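Long-range contact in gifsy-2 prophage ATP-binding sugar transporter-like protein (Salmonella typhimurium LT2, PDB 2PP6), which has no firmly established function but may bind ATP, perhaps in connection with sugar transport: residues A[69-81]-A[85-96]. Numbering follows the deposited sequence.
Sequences RVVLRGSEFTVTR and FNGKPQLTLEEN
T78 and E94 exchange both of their backbone hydrogen bonds across an antiparallel β-hairpin, strands 75-85 and 88-95, that forms part of a closed six-stranded β-barrel. T78 N gives to E94 O at 2.8 Å and E94 N returns to T78 O at 2.9 Å. Short axis segments of the strands make 133° between their N-to-C directions, rather than 180°, consistent with the twist of a barrel wall. Beyond this pair T80 and R81 both stand opposite T92, a β-bulge. T80 N donates to T92 O at 2.8 Å, nearly in line with the carbonyl, while T92 N reaches past to R81 O at 3.0 Å. Threonine suits position 80 because its hydroxyl can reach the same carbonyl O as its backbone N, giving T92 O two donors: chi1 of 67° sets OG1 between the backbone N and carbonyl carbon of T80, and T80 OG1 approaches T92 O at 3.3 Å, 65° out of the carbonyl plane. T92 OG1 has its own weak bond to N54 ND2.

The side chains of T78 and E94 share one face of the sheet; V79 and L93 point to the opposite one. Valines and leucines, purely hydrocarbon, suit this buried side. L93 enters between V79, V70 and L72, its CD2 lying 3.6 Å from V79 CG2 while CD1 turns to L72; L91 CD1 packs on V79 CG2, and V70, L72 and L91 go on to touch strand 25-29. F77 crosses L93 at about a right angle, CB against CB at 3.6 Å, and its backbone N and O are satisfied by V70 within the tight hairpin closed by the type I' turn 72-75. N96 directs its CB toward strand 75-81, and its side chain crosses that of T78 at about a right angle; asparagine supplies a carbonyl acceptor here, and T78 OG1 donates to N96 OD1 at 2.9 Å.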
loop_
_atom_site.group_PDB
_atom_site.type_symbol
_atom_site.label_atom_id
_atom_site.label_comp_id
_atom_site.label_asym_id
_atom_site.label_seq_id
_atom_site.Cartn_x
_atom_site.Cartn_y
_atom_site.Cartn_z
ATOM N N ARG A 69 -15.320 -25.783 -19.462
ATOM C CA ARG A 69 -16.659 -25.242 -19.390
ATOM C C ARG A 69 -16.679 -24.530 -18.049
ATOM O O ARG A 69 -16.131 -25.025 -17.053
ATOM C CB ARG A 69 -17.727 -26.336 -19.447
ATOM C CG ARG A 69 -17.613 -27.457 -18.431
ATOM C CD ARG A 69 -18.783 -28.424 -18.634
ATOM N NE ARG A 69 -18.516 -29.783 -18.159
ATOM C CZ ARG A 69 -19.280 -30.839 -18.444
ATOM N NH1 ARG A 69 -20.364 -30.697 -19.202
ATOM N NH2 ARG A 69 -18.957 -32.041 -17.975
ATOM N N VAL A 70 -17.289 -23.354 -18.032
ATOM C CA VAL A 70 -17.359 -22.544 -16.838
ATOM C C VAL A 70 -18.798 -22.221 -16.527
ATOM O O VAL A 70 -19.466 -21.610 -17.349
ATOM C CB VAL A 70 -16.624 -21.216 -17.056
ATOM C CG1 VAL A 70 -16.813 -20.311 -15.845
ATOM C CG2 VAL A 70 -15.161 -21.480 -17.339
ATOM N N VAL A 71 -19.294 -22.619 -15.359
ATOM C CA VAL A 71 -20.668 -22.274 -15.019
ATOM C C VAL A 71 -20.634 -20.986 -14.222
ATOM O O VAL A 71 -20.090 -20.937 -13.119
ATOM C CB VAL A 71 -21.353 -23.337 -14.169
ATOM C CG1 VAL A 71 -22.768 -22.880 -13.848
ATOM C CG2 VAL A 71 -21.361 -24.668 -14.906
ATOM N N LEU A 72 -21.219 -19.939 -14.778
ATOM C CA LEU A 72 -21.219 -18.643 -14.119
ATOM C C LEU A 72 -22.608 -18.042 -14.114
ATOM O O LEU A 72 -23.237 -17.893 -15.155
ATOM C CB LEU A 72 -20.225 -17.717 -14.834
ATOM C CG LEU A 72 -20.355 -16.204 -14.688
ATOM C CD1 LEU A 72 -20.478 -15.829 -13.232
ATOM C CD2 LEU A 72 -19.140 -15.550 -15.294
ATOM N N ARG A 73 -23.081 -17.700 -12.928
ATOM C CA ARG A 73 -24.402 -17.132 -12.771
ATOM C C ARG A 73 -25.521 -17.960 -13.413
ATOM O O ARG A 73 -26.519 -17.427 -13.884
ATOM C CB ARG A 73 -24.403 -15.702 -13.287
ATOM C CG ARG A 73 -24.203 -14.730 -12.161
ATOM C CD ARG A 73 -23.906 -13.330 -12.627
ATOM N NE ARG A 73 -23.863 -12.432 -11.476
ATOM C CZ ARG A 73 -23.430 -11.178 -11.520
ATOM N NH1 ARG A 73 -22.997 -10.674 -12.669
ATOM N NH2 ARG A 73 -23.439 -10.432 -10.420
ATOM N N GLY A 74 -25.352 -19.275 -13.412
ATOM C CA GLY A 74 -26.369 -20.142 -13.962
ATOM C C GLY A 74 -26.203 -20.476 -15.423
ATOM O O GLY A 74 -26.937 -21.308 -15.945
ATOM N N SER A 75 -25.244 -19.848 -16.094
ATOM C CA SER A 75 -25.044 -20.114 -17.517
ATOM C C SER A 75 -23.717 -20.794 -17.778
ATOM O O SER A 75 -22.768 -20.640 -17.009
ATOM C CB SER A 75 -25.123 -18.813 -18.308
ATOM O OG SER A 75 -26.038 -17.918 -17.696
ATOM N N GLU A 76 -23.652 -21.546 -18.868
ATOM C CA GLU A 76 -22.436 -22.262 -19.215
ATOM C C GLU A 76 -21.628 -21.485 -20.245
ATOM O O GLU A 76 -22.177 -20.908 -21.169
ATOM C CB GLU A 76 -22.782 -23.662 -19.741
ATOM C CG GLU A 76 -21.606 -24.634 -19.710
ATOM C CD GLU A 76 -22.036 -26.097 -19.699
ATOM O OE1 GLU A 76 -22.672 -26.539 -20.680
ATOM O OE2 GLU A 76 -21.735 -26.801 -18.704
ATOM N N PHE A 77 -20.317 -21.461 -20.063
ATOM C CA PHE A 77 -19.433 -20.751 -20.965
ATOM C C PHE A 77 -18.266 -21.643 -21.325
ATOM O O PHE A 77 -18.095 -22.721 -20.771
ATOM C CB PHE A 77 -18.864 -19.484 -20.311
ATOM C CG PHE A 77 -19.895 -18.459 -19.929
ATOM C CD1 PHE A 77 -20.612 -18.573 -18.736
ATOM C CD2 PHE A 77 -20.103 -17.339 -20.729
ATOM C CE1 PHE A 77 -21.517 -17.579 -18.335
ATOM C CE2 PHE A 77 -21.010 -16.330 -20.341
ATOM C CZ PHE A 77 -21.716 -16.452 -19.141
ATOM N N THR A 78 -17.457 -21.177 -22.261
ATOM C CA THR A 78 -16.281 -21.909 -22.677
ATOM C C THR A 78 -15.131 -20.907 -22.695
ATOM O O THR A 78 -15.259 -19.795 -23.210
ATOM C CB THR A 78 -16.485 -22.544 -24.072
ATOM O OG1 THR A 78 -17.541 -23.509 -23.993
ATOM C CG2 THR A 78 -15.222 -23.246 -24.551
ATOM N N VAL A 79 -14.027 -21.293 -22.076
ATOM C CA VAL A 79 -12.858 -20.446 -22.028
ATOM C C VAL A 79 -12.219 -20.498 -23.406
ATOM O O VAL A 79 -11.599 -21.502 -23.776
ATOM C CB VAL A 79 -11.851 -20.953 -20.975
ATOM C CG1 VAL A 79 -10.529 -20.201 -21.113
ATOM C CG2 VAL A 79 -12.423 -20.771 -19.589
ATOM N N THR A 80 -12.378 -19.414 -24.159
ATOM C CA THR A 80 -11.823 -19.328 -25.501
ATOM C C THR A 80 -10.371 -18.859 -25.513
ATOM O O THR A 80 -9.620 -19.232 -26.404
ATOM C CB THR A 80 -12.663 -18.400 -26.385
ATOM O OG1 THR A 80 -12.553 -17.049 -25.917
ATOM C CG2 THR A 80 -14.114 -18.829 -26.339
ATOM N N ARG A 81 -9.973 -18.040 -24.543
ATOM C CA ARG A 81 -8.586 -17.589 -24.475
ATOM C C ARG A 81 -8.175 -17.232 -23.053
ATOM O O ARG A 81 -9.009 -16.928 -22.212
ATOM C CB ARG A 81 -8.340 -16.404 -25.414
ATOM C CG ARG A 81 -8.750 -15.059 -24.883
ATOM C CD ARG A 81 -8.548 -13.967 -25.933
ATOM N NE ARG A 81 -9.505 -14.056 -27.038
ATOM C CZ ARG A 81 -9.381 -14.863 -28.091
ATOM N NH1 ARG A 81 -8.329 -15.666 -28.203
ATOM N NH2 ARG A 81 -10.317 -14.871 -29.032
ATOM N N PHE A 85 -3.192 -11.254 -15.803
ATOM C CA PHE A 85 -3.551 -10.002 -15.179
ATOM C C PHE A 85 -2.828 -10.041 -13.851
ATOM O O PHE A 85 -3.304 -10.649 -12.891
ATOM C CB PHE A 85 -5.054 -9.913 -14.961
ATOM C CG PHE A 85 -5.498 -8.584 -14.453
ATOM C CD1 PHE A 85 -5.711 -7.534 -15.330
ATOM C CD2 PHE A 85 -5.673 -8.370 -13.089
ATOM C CE1 PHE A 85 -6.098 -6.277 -14.861
ATOM C CE2 PHE A 85 -6.057 -7.122 -12.605
ATOM C CZ PHE A 85 -6.270 -6.070 -13.495
ATOM N N ASN A 86 -1.663 -9.401 -13.814
ATOM C CA ASN A 86 -0.837 -9.371 -12.618
ATOM C C ASN A 86 -0.618 -10.806 -12.168
ATOM O O ASN A 86 -0.736 -11.132 -10.980
ATOM C CB ASN A 86 -1.519 -8.570 -11.514
ATOM C CG ASN A 86 -1.856 -7.163 -11.951
ATOM O OD1 ASN A 86 -2.621 -6.958 -12.893
ATOM N ND2 ASN A 86 -1.276 -6.183 -11.279
ATOM N N GLY A 87 -0.321 -11.664 -13.142
ATOM C CA GLY A 87 -0.058 -13.059 -12.856
ATOM C C GLY A 87 -1.266 -13.941 -12.620
ATOM O O GLY A 87 -1.104 -15.100 -12.256
ATOM N N LYS A 88 -2.474 -13.414 -12.804
ATOM C CA LYS A 88 -3.660 -14.228 -12.611
ATOM C C LYS A 88 -4.351 -14.508 -13.917
ATOM O O LYS A 88 -4.391 -13.685 -14.820
ATOM C CB LYS A 88 -4.640 -13.560 -11.670
ATOM C CG LYS A 88 -4.072 -13.346 -10.315
ATOM C CD LYS A 88 -5.165 -13.048 -9.340
ATOM C CE LYS A 88 -4.637 -12.196 -8.229
ATOM N NZ LYS A 88 -4.167 -10.911 -8.823
ATOM N N PRO A 89 -4.917 -15.693 -14.034
ATOM C CA PRO A 89 -5.613 -16.070 -15.261
ATOM C C PRO A 89 -6.763 -15.139 -15.620
ATOM O O PRO A 89 -7.693 -14.967 -14.853
ATOM C CB PRO A 89 -6.133 -17.474 -14.951
ATOM C CG PRO A 89 -5.201 -17.971 -13.906
ATOM C CD PRO A 89 -5.004 -16.763 -13.034
ATOM N N GLN A 90 -6.695 -14.511 -16.778
ATOM C CA GLN A 90 -7.805 -13.685 -17.192
ATOM C C GLN A 90 -8.457 -14.490 -18.303
ATOM O O GLN A 90 -7.865 -14.654 -19.364
ATOM C CB GLN A 90 -7.348 -12.350 -17.733
ATOM C CG GLN A 90 -8.484 -11.685 -18.434
ATOM C CD GLN A 90 -8.166 -10.297 -18.842
ATOM O OE1 GLN A 90 -8.100 -9.401 -18.012
ATOM N NE2 GLN A 90 -7.954 -10.097 -20.138
ATOM N N LEU A 91 -9.666 -14.987 -18.052
ATOM C CA LEU A 91 -10.370 -15.817 -19.016
ATOM C C LEU A 91 -11.412 -15.116 -19.893
ATOM O O LEU A 91 -12.191 -14.273 -19.430
ATOM C CB LEU A 91 -11.052 -16.972 -18.282
ATOM C CG LEU A 91 -10.285 -17.638 -17.133
ATOM C CD1 LEU A 91 -11.108 -18.814 -16.584
ATOM C CD2 LEU A 91 -8.925 -18.115 -17.611
ATOM N N THR A 92 -11.415 -15.473 -21.173
ATOM C CA THR A 92 -12.395 -14.934 -22.101
ATOM C C THR A 92 -13.377 -16.079 -22.254
ATOM O O THR A 92 -13.006 -17.172 -22.691
ATOM C CB THR A 92 -11.786 -14.586 -23.467
ATOM O OG1 THR A 92 -10.903 -13.467 -23.323
ATOM C CG2 THR A 92 -12.888 -14.236 -24.460
ATOM N N LEU A 93 -14.625 -15.816 -21.876
ATOM C CA LEU A 93 -15.674 -16.822 -21.903
ATOM C C LEU A 93 -16.752 -16.563 -22.939
ATOM O O LEU A 93 -17.216 -15.429 -23.098
ATOM C CB LEU A 93 -16.350 -16.880 -20.540
ATOM C CG LEU A 93 -15.487 -16.742 -19.301
ATOM C CD1 LEU A 93 -16.368 -16.626 -18.071
ATOM C CD2 LEU A 93 -14.588 -17.945 -19.198
ATOM N N GLU A 94 -17.168 -17.632 -23.613
ATOM C CA GLU A 94 -18.226 -17.552 -24.614
ATOM C C GLU A 94 -19.403 -18.444 -24.211
ATOM O O GLU A 94 -19.204 -19.545 -23.690
ATOM C CB GLU A 94 -17.694 -17.974 -25.988
ATOM C CG GLU A 94 -16.615 -17.047 -26.538
ATOM C CD GLU A 94 -17.078 -15.602 -26.686
ATOM O OE1 GLU A 94 -16.225 -14.729 -26.964
ATOM O OE2 GLU A 94 -18.289 -15.337 -26.530
ATOM N N GLU A 95 -20.622 -17.954 -24.442
ATOM C CA GLU A 95 -21.849 -18.692 -24.127
ATOM C C GLU A 95 -21.863 -20.039 -24.865
ATOM O O GLU A 95 -21.132 -20.240 -25.834
ATOM C CB GLU A 95 -23.072 -17.882 -24.552
ATOM C CG GLU A 95 -22.965 -16.393 -24.275
ATOM C CD GLU A 95 -23.813 -15.941 -23.100
ATOM O OE1 GLU A 95 -23.781 -14.730 -22.790
ATOM O OE2 GLU A 95 -24.510 -16.786 -22.490
ATOM N N ASN A 96 -22.698 -20.960 -24.405
ATOM C CA ASN A 96 -22.792 -22.266 -25.033
ATOM C C ASN A 96 -24.127 -22.398 -25.753
ATOM O O ASN A 96 -24.867 -23.369 -25.476
ATOM C CB ASN A 96 -22.640 -23.366 -23.977
ATOM C CG ASN A 96 -21.182 -23.707 -23.693
ATOM O OD1 ASN A 96 -20.314 -22.834 -23.699
ATOM N ND2 ASN A 96 -20.912 -24.983 -23.432
#